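3-oxo-tetronate kinase (Haemophilus influenzae, PDB 1YZY) catalyses the ATP-dependent phosphorylation of 3-oxo-tetronate to 3-oxo-tetronate 4-phosphate. Local coordinates at residues A[78-82]-A[92-97]. Numbering follows the deposited sequence.
Sequences YFKYC and NIGPVT
Phe79 and Tyr81 reach from the end of strand 78-80 and the loop after it to segment 93-97 of helix 93-104, which runs nearly antiparallel to the strand (163°), the axes of these short segments lying 10.2 Å apart. The CA atoms of Phe79 and Thr97, and of Tyr81 and Ile93, are the nearest across the contact, and no hydrogen bond joins the two segments, which meet by side-chain packing and by ring-edge contacts to oxygen. With CG anti to the backbone N (chi1 175°), the Phe79 ring is carried to the helix and held between two residues. Val96 CG1 sits over one face, 3.8 Å from the centroid and 16° off the ring normal, a CH-pi contact; Tyr81 CD2 lies over the other face, toward the rim. The ring edge meets polar atoms in its plane: Phe79 CE2 is 3.3 Å from Ile93 O, and Phe79 CD2 is 3.4 Å from Thr97 OG1. Those two oxygens are themselves paired, Thr97 OG1 donating to Ile93 O at 2.8 Å. Since Thr97 N bonds to the same carbonyl from the opposite face of its plane, the oxygen of the buried Ile93 is gripped twice within the helix. Tyr81 in turn packs on Ile93, whose CD1 lies over one ring face while CG2 comes within 3.8 Å of Tyr81 CE2. The far end of Tyr81 is fixed by a hydrogen bond between Tyr81 OH and Thr218 OG1, on the neighbouring strand 216-219. On the helix side, Val96 also touches Ser62 of helix 55-71. The contact is the buried packing of a helix on the parallel strands of the sugar-binding N-terminal domain, an alpha/beta arrangement in which strand 77-80 leads through a loop into helix 93-104.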
ATOM      1  N   TYR A  78      -5.874   0.460 -13.939  1.00 19.08           N
ATOM      2  CA  TYR A  78      -5.445  -0.797 -13.363  1.00 17.58           C
ATOM      3  C   TYR A  78      -6.248  -1.116 -12.110  1.00 20.74           C
ATOM      4  O   TYR A  78      -6.147  -0.405 -11.112  1.00 20.02           O
ATOM      5  CB  TYR A  78      -3.964  -0.677 -13.002  1.00 10.81           C
ATOM      6  CG  TYR A  78      -3.268  -1.972 -12.653  1.00 17.16           C
ATOM      7  CD1 TYR A  78      -2.314  -2.519 -13.515  1.00 20.30           C
ATOM      8  CD2 TYR A  78      -3.543  -2.647 -11.468  1.00 11.06           C
ATOM      9  CE1 TYR A  78      -1.655  -3.708 -13.212  1.00 12.92           C
ATOM     10  CE2 TYR A  78      -2.884  -3.845 -11.150  1.00 11.62           C
ATOM     11  CZ  TYR A  78      -1.943  -4.366 -12.031  1.00 18.22           C
ATOM     12  OH  TYR A  78      -1.285  -5.540 -11.744  1.00 20.84           O
ATOM     13  N   PHE A  79      -7.047  -2.177 -12.168  1.00 17.59           N
ATOM     14  CA  PHE A  79      -7.841  -2.627 -11.031  1.00 17.40           C
ATOM     15  C   PHE A  79      -6.972  -3.612 -10.260  1.00 15.69           C
ATOM     16  O   PHE A  79      -6.768  -4.739 -10.692  1.00 20.99           O
ATOM     17  CB  PHE A  79      -9.134  -3.300 -11.522  1.00 10.69           C
ATOM     18  CG  PHE A  79      -9.967  -3.912 -10.424  1.00 14.58           C
ATOM     19  CD1 PHE A  79      -9.882  -3.447  -9.111  1.00 13.55           C
ATOM     20  CD2 PHE A  79     -10.814  -4.978 -10.701  1.00 13.42           C
ATOM     21  CE1 PHE A  79     -10.619  -4.039  -8.097  1.00 12.35           C
ATOM     22  CE2 PHE A  79     -11.556  -5.578  -9.695  1.00 15.10           C
ATOM     23  CZ  PHE A  79     -11.460  -5.110  -8.387  1.00  9.49           C
ATOM     24  N   LYS A  80      -6.472  -3.181  -9.111  1.00 16.14           N
ATOM     25  CA  LYS A  80      -5.601  -3.986  -8.269  1.00 10.38           C
ATOM     26  C   LYS A  80      -6.292  -4.712  -7.124  1.00 13.81           C
ATOM     27  O   LYS A  80      -6.911  -4.091  -6.264  1.00 21.34           O
ATOM     28  CB  LYS A  80      -4.474  -3.095  -7.730  1.00 10.87           C
ATOM     29  CG  LYS A  80      -3.803  -3.566  -6.447  1.00 20.69           C
ATOM     30  CD  LYS A  80      -2.657  -4.486  -6.719  1.00 10.38           C
ATOM     31  CE  LYS A  80      -1.959  -4.878  -5.439  1.00 19.54           C
ATOM     32  NZ  LYS A  80      -2.768  -5.771  -4.570  1.00 16.08           N
ATOM     33  N   TYR A  81      -6.128  -6.031  -7.090  1.00 14.39           N
ATOM     34  CA  TYR A  81      -6.699  -6.870  -6.047  1.00 15.66           C
ATOM     35  C   TYR A  81      -5.616  -7.748  -5.409  1.00 15.19           C
ATOM     36  O   TYR A  81      -4.434  -7.594  -5.707  1.00 17.58           O
ATOM     37  CB  TYR A  81      -7.875  -7.697  -6.584  1.00 14.11           C
ATOM     38  CG  TYR A  81      -7.652  -8.303  -7.951  1.00 17.85           C
ATOM     39  CD1 TYR A  81      -6.762  -9.361  -8.132  1.00 15.03           C
ATOM     40  CD2 TYR A  81      -8.338  -7.826  -9.062  1.00 17.62           C
ATOM     41  CE1 TYR A  81      -6.564  -9.930  -9.386  1.00 18.28           C
ATOM     42  CE2 TYR A  81      -8.150  -8.385 -10.320  1.00 14.63           C
ATOM     43  CZ  TYR A  81      -7.260  -9.442 -10.474  1.00 18.67           C
ATOM     44  OH  TYR A  81      -7.086 -10.024 -11.712  1.00 20.19           O
ATOM     45  N   CYS A  82      -6.001  -8.646  -4.510  1.00 12.93           N
ATOM     46  CA  CYS A  82      -5.013  -9.478  -3.834  1.00 16.08           C
ATOM     47  C   CYS A  82      -4.410 -10.559  -4.736  1.00 14.92           C
ATOM     48  O   CYS A  82      -5.061 -11.030  -5.682  1.00 13.89           O
ATOM     49  CB  CYS A  82      -5.621 -10.105  -2.577  1.00  6.22           C
ATOM     50  SG  CYS A  82      -4.429 -10.764  -1.373  1.00 19.49           S
ATOM     51  N   ASN A  92     -16.407  -9.167  -5.397  1.00 32.05           N
ATOM     52  CA  ASN A  92     -16.378  -7.910  -6.149  1.00 23.92           C
ATOM     53  C   ASN A  92     -15.375  -7.805  -7.286  1.00 19.45           C
ATOM     54  O   ASN A  92     -15.399  -6.828  -8.035  1.00 15.89           O
ATOM     55  CB  ASN A  92     -16.123  -6.755  -5.182  1.00 20.04           C
ATOM     56  CG  ASN A  92     -17.087  -6.921  -4.005  1.00 16.03           C
ATOM     57  OD1 ASN A  92     -18.174  -7.483  -4.151  1.00 21.74           O
ATOM     58  ND2 ASN A  92     -16.680  -6.446  -2.834  1.00 16.48           N
ATOM     59  N   ILE A  93     -14.450  -8.756  -7.396  1.00 14.77           N
ATOM     60  CA  ILE A  93     -13.444  -8.668  -8.465  1.00 14.91           C
ATOM     61  C   ILE A  93     -14.148  -8.645  -9.826  1.00 16.85           C
ATOM     62  O   ILE A  93     -13.923  -7.745 -10.637  1.00 16.85           O
ATOM     63  CB  ILE A  93     -12.420  -9.832  -8.398  1.00 20.63           C
ATOM     64  CG1 ILE A  93     -11.543  -9.676  -7.157  1.00 10.85           C
ATOM     65  CG2 ILE A  93     -11.542  -9.867  -9.656  1.00 12.48           C
ATOM     66  CD1 ILE A  93     -10.659 -10.873  -6.900  1.00 14.99           C
ATOM     67  N   GLY A  94     -15.037  -9.613 -10.043  1.00 14.73           N
ATOM     68  CA  GLY A  94     -15.782  -9.699 -11.292  1.00 16.49           C
ATOM     69  C   GLY A  94     -16.731  -8.540 -11.524  1.00 11.84           C
ATOM     70  O   GLY A  94     -16.744  -7.950 -12.608  1.00 19.46           O
ATOM     71  N   PRO A  95     -17.610  -8.248 -10.554  1.00 14.63           N
ATOM     72  CA  PRO A  95     -18.558  -7.136 -10.691  1.00 13.29           C
ATOM     73  C   PRO A  95     -17.860  -5.804 -11.001  1.00 17.20           C
ATOM     74  O   PRO A  95     -18.313  -5.044 -11.860  1.00 17.17           O
ATOM     75  CB  PRO A  95     -19.216  -7.106  -9.321  1.00 13.31           C
ATOM     76  CG  PRO A  95     -19.262  -8.581  -8.956  1.00 12.76           C
ATOM     77  CD  PRO A  95     -17.885  -9.030  -9.332  1.00 15.39           C
ATOM     78  N   VAL A  96     -16.780  -5.517 -10.272  1.00 14.33           N
ATOM     79  CA  VAL A  96     -16.026  -4.281 -10.464  1.00 16.48           C
ATOM     80  C   VAL A  96     -15.369  -4.231 -11.832  1.00 18.51           C
ATOM     81  O   VAL A  96     -15.361  -3.181 -12.472  1.00 23.90           O
ATOM     82  CB  VAL A  96     -14.962  -4.076  -9.354  1.00 18.75           C
ATOM     83  CG1 VAL A  96     -14.141  -2.839  -9.628  1.00 12.83           C
ATOM     84  CG2 VAL A  96     -15.639  -3.929  -8.005  1.00 19.10           C
ATOM     85  N   THR A  97     -14.801  -5.352 -12.269  1.00 16.61           N
ATOM     86  CA  THR A  97     -14.155  -5.410 -13.579  1.00 14.31           C
ATOM     87  C   THR A  97     -15.195  -5.112 -14.656  1.00 14.89           C
ATOM     88  O   THR A  97     -14.954  -4.324 -15.579  1.00 14.70           O
ATOM     89  CB  THR A  97     -13.508  -6.812 -13.838  1.00 18.84           C
ATOM     90  OG1 THR A  97     -12.480  -7.053 -12.874  1.00 22.32           O
ATOM     91  CG2 THR A  97     -12.886  -6.887 -15.225  1.00  8.61           C
TER